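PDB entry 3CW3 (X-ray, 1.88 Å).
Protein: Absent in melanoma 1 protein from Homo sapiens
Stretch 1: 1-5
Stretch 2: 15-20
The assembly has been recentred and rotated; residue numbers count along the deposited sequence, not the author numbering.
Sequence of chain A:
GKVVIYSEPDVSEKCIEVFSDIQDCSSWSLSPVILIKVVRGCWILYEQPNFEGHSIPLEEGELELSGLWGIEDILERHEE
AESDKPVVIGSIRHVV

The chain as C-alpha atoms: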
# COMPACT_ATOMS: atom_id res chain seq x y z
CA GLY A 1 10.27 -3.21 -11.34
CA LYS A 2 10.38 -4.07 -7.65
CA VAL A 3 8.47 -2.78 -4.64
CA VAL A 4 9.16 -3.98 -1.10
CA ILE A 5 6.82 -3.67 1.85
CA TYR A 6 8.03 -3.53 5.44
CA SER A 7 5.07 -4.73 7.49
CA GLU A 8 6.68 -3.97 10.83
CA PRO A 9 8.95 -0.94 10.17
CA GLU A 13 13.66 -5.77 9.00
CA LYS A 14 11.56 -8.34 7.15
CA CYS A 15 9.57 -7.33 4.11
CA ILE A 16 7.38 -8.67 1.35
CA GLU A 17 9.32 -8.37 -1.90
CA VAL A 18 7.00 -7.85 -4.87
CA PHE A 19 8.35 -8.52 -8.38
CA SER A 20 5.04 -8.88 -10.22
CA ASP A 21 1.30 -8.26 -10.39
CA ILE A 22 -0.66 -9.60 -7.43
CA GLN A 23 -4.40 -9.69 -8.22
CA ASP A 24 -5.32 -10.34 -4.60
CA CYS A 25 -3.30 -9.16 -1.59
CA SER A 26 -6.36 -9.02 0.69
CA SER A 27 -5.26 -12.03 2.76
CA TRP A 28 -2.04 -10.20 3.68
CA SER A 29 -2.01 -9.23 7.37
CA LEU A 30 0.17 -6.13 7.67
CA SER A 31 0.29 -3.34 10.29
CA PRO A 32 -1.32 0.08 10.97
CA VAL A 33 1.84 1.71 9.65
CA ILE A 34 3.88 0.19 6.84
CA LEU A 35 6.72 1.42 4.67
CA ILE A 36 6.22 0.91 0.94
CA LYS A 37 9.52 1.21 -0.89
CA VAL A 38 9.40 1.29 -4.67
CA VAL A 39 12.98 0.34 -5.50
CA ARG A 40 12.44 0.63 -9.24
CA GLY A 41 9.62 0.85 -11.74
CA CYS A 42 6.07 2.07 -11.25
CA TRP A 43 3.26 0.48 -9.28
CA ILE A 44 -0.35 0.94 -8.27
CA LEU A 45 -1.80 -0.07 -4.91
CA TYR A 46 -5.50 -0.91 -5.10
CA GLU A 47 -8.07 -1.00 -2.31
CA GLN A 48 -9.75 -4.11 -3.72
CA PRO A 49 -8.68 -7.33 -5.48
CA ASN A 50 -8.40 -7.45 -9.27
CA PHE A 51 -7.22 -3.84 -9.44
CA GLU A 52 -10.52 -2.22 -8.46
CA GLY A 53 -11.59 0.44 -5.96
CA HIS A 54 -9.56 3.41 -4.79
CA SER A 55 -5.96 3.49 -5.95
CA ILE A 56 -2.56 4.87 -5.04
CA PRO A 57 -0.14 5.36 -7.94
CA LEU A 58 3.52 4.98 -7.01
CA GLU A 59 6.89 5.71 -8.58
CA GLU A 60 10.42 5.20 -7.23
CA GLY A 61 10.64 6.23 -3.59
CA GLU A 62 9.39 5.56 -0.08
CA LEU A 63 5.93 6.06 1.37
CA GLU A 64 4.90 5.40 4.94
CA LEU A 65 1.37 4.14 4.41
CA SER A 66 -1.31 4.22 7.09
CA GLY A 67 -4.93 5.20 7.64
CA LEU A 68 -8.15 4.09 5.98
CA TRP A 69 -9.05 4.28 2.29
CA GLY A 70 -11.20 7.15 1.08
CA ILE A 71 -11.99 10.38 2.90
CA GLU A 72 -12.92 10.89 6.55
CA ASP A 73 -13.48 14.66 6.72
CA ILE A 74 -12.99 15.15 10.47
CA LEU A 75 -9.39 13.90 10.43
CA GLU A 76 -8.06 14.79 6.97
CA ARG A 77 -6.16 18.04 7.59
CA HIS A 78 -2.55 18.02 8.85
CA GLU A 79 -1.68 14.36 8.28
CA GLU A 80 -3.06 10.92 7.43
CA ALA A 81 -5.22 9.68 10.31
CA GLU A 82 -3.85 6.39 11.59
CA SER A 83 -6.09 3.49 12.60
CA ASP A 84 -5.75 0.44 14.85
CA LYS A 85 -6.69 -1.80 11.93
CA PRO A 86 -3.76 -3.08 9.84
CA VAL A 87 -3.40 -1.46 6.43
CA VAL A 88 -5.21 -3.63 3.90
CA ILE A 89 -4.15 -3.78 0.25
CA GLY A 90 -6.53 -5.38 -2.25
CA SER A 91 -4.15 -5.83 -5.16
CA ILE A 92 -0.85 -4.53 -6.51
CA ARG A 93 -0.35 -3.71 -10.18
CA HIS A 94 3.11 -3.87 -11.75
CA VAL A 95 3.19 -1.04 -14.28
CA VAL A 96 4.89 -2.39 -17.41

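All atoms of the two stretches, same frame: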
# COMPACT_ATOMS: atom_id res chain seq x y z
N GLY A 1 10.09 -4.00 -12.58
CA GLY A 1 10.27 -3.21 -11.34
C GLY A 1 10.29 -4.06 -10.09
O GLY A 1 10.24 -5.29 -10.16
N LYS A 2 10.38 -3.40 -8.94
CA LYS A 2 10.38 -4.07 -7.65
C LYS A 2 9.92 -3.12 -6.56
O LYS A 2 10.39 -1.99 -6.46
CB LYS A 2 11.79 -4.58 -7.29
CG LYS A 2 11.85 -5.22 -5.90
CD LYS A 2 13.14 -6.00 -5.63
CE LYS A 2 14.30 -5.09 -5.28
NZ LYS A 2 15.54 -5.87 -4.97
N VAL A 3 8.96 -3.58 -5.75
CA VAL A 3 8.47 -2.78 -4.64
C VAL A 3 8.51 -3.69 -3.41
O VAL A 3 8.09 -4.84 -3.48
CB VAL A 3 7.02 -2.25 -4.87
CG1 VAL A 3 6.06 -3.40 -5.12
CG2 VAL A 3 6.57 -1.45 -3.65
N VAL A 4 9.08 -3.19 -2.32
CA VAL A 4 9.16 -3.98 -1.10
C VAL A 4 8.31 -3.33 -0.03
O VAL A 4 8.23 -2.10 0.04
CB VAL A 4 10.62 -4.13 -0.59
CG1 VAL A 4 11.49 -4.72 -1.70
CG2 VAL A 4 11.17 -2.79 -0.14
N ILE A 5 7.68 -4.15 0.79
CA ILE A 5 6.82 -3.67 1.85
C ILE A 5 7.29 -4.14 3.22
O ILE A 5 7.36 -5.35 3.48
CB ILE A 5 5.37 -4.16 1.63
CG1 ILE A 5 4.85 -3.64 0.29
CG2 ILE A 5 4.48 -3.70 2.78
CD1 ILE A 5 3.49 -4.19 -0.10
N CYS A 15 10.45 -8.00 5.03
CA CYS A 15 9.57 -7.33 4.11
C CYS A 15 9.07 -8.28 3.05
O CYS A 15 9.64 -9.35 2.82
CB CYS A 15 10.28 -6.14 3.45
SG CYS A 15 11.67 -6.57 2.40
N ILE A 16 7.97 -7.89 2.42
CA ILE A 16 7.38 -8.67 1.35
C ILE A 16 7.97 -8.05 0.10
O ILE A 16 7.80 -6.85 -0.14
CB ILE A 16 5.85 -8.52 1.35
CG1 ILE A 16 5.28 -9.02 2.67
CG2 ILE A 16 5.26 -9.29 0.18
CD1 ILE A 16 3.82 -8.67 2.90
N GLU A 17 8.70 -8.85 -0.68
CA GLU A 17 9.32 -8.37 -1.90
C GLU A 17 8.43 -8.70 -3.09
O GLU A 17 8.22 -9.87 -3.41
CB GLU A 17 10.71 -9.00 -2.07
CG GLU A 17 11.71 -8.51 -1.04
CD GLU A 17 13.09 -9.12 -1.20
OE1 GLU A 17 13.49 -9.39 -2.35
OE2 GLU A 17 13.78 -9.32 -0.18
N VAL A 18 7.89 -7.66 -3.73
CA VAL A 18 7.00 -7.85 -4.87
C VAL A 18 7.67 -7.58 -6.21
O VAL A 18 8.14 -6.47 -6.47
CB VAL A 18 5.76 -6.94 -4.74
CG1 VAL A 18 4.76 -7.24 -5.86
CG2 VAL A 18 5.10 -7.15 -3.37
N PHE A 19 7.72 -8.61 -7.05
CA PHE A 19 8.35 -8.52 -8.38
C PHE A 19 7.33 -8.61 -9.51
O PHE A 19 7.70 -8.58 -10.69
CB PHE A 19 9.34 -9.67 -8.57
CG PHE A 19 10.56 -9.58 -7.70
CD1 PHE A 19 11.74 -9.02 -8.19
CD2 PHE A 19 10.55 -10.09 -6.40
CE1 PHE A 19 12.88 -8.96 -7.40
CE2 PHE A 19 11.69 -10.03 -5.61
CZ PHE A 19 12.86 -9.47 -6.10
N SER A 20 6.05 -8.74 -9.18
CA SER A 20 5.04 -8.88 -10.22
C SER A 20 3.64 -8.52 -9.75
O SER A 20 3.42 -8.24 -8.57
CB SER A 20 5.04 -10.31 -10.73
OG SER A 20 4.82 -11.21 -9.65
O HOH W 1 9.99 -7.54 -11.64

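The contact is an antiparallel β pairing: the axes of the two strands run at 164° and approach to 4.7 Å. Four backbone hydrogen bonds fix the register. Val3 N donates to Val18 O (3.1 Å, 168° at the hydrogen) and Val18 N to Val3 O (2.8 Å, 156°); Ile5 N donates to Ile16 O (2.9 Å, 160°) and Ile16 N to Ile5 O (2.8 Å, 158°). Two reciprocal pairs thus flank Val4 and Glu17, a non-hydrogen-bonded pair whose CA atoms lie 4.5 Å apart, against 5.3 Å for the CA atoms of Val3 and Val18. Two of the acceptors also receive CA-H...O contacts: Val4 CA lies 3.3 Å from Ile16 O, and Lys2 CA 3.5 Å from Val18 O.

Side chains sort by sheet face. Val3, Val18, Ile5 and Ile16 share one, where Val3 CG1 meets Val18 CB at 3.6 Å and Ile5 CB lies 4.4 Å from Ile16 CB. On the other, Val4 CG1 approaches Glu17 CG at 3.9 Å, so the glutamate contributes its aliphatic portion; Val4 CB also lies 4.0 Å from Cys15 SG.

Beyond the Val3-Val18 bridge, Lys2 CG lies over one face of the Phe19 ring, and Lys2 CD reaches Phe19 CE1 at 3.5 Å. There a water bridges two acceptors that cannot pair directly, donating to Gly1 O and Phe19 O, each 2.7 Å from the water oxygen.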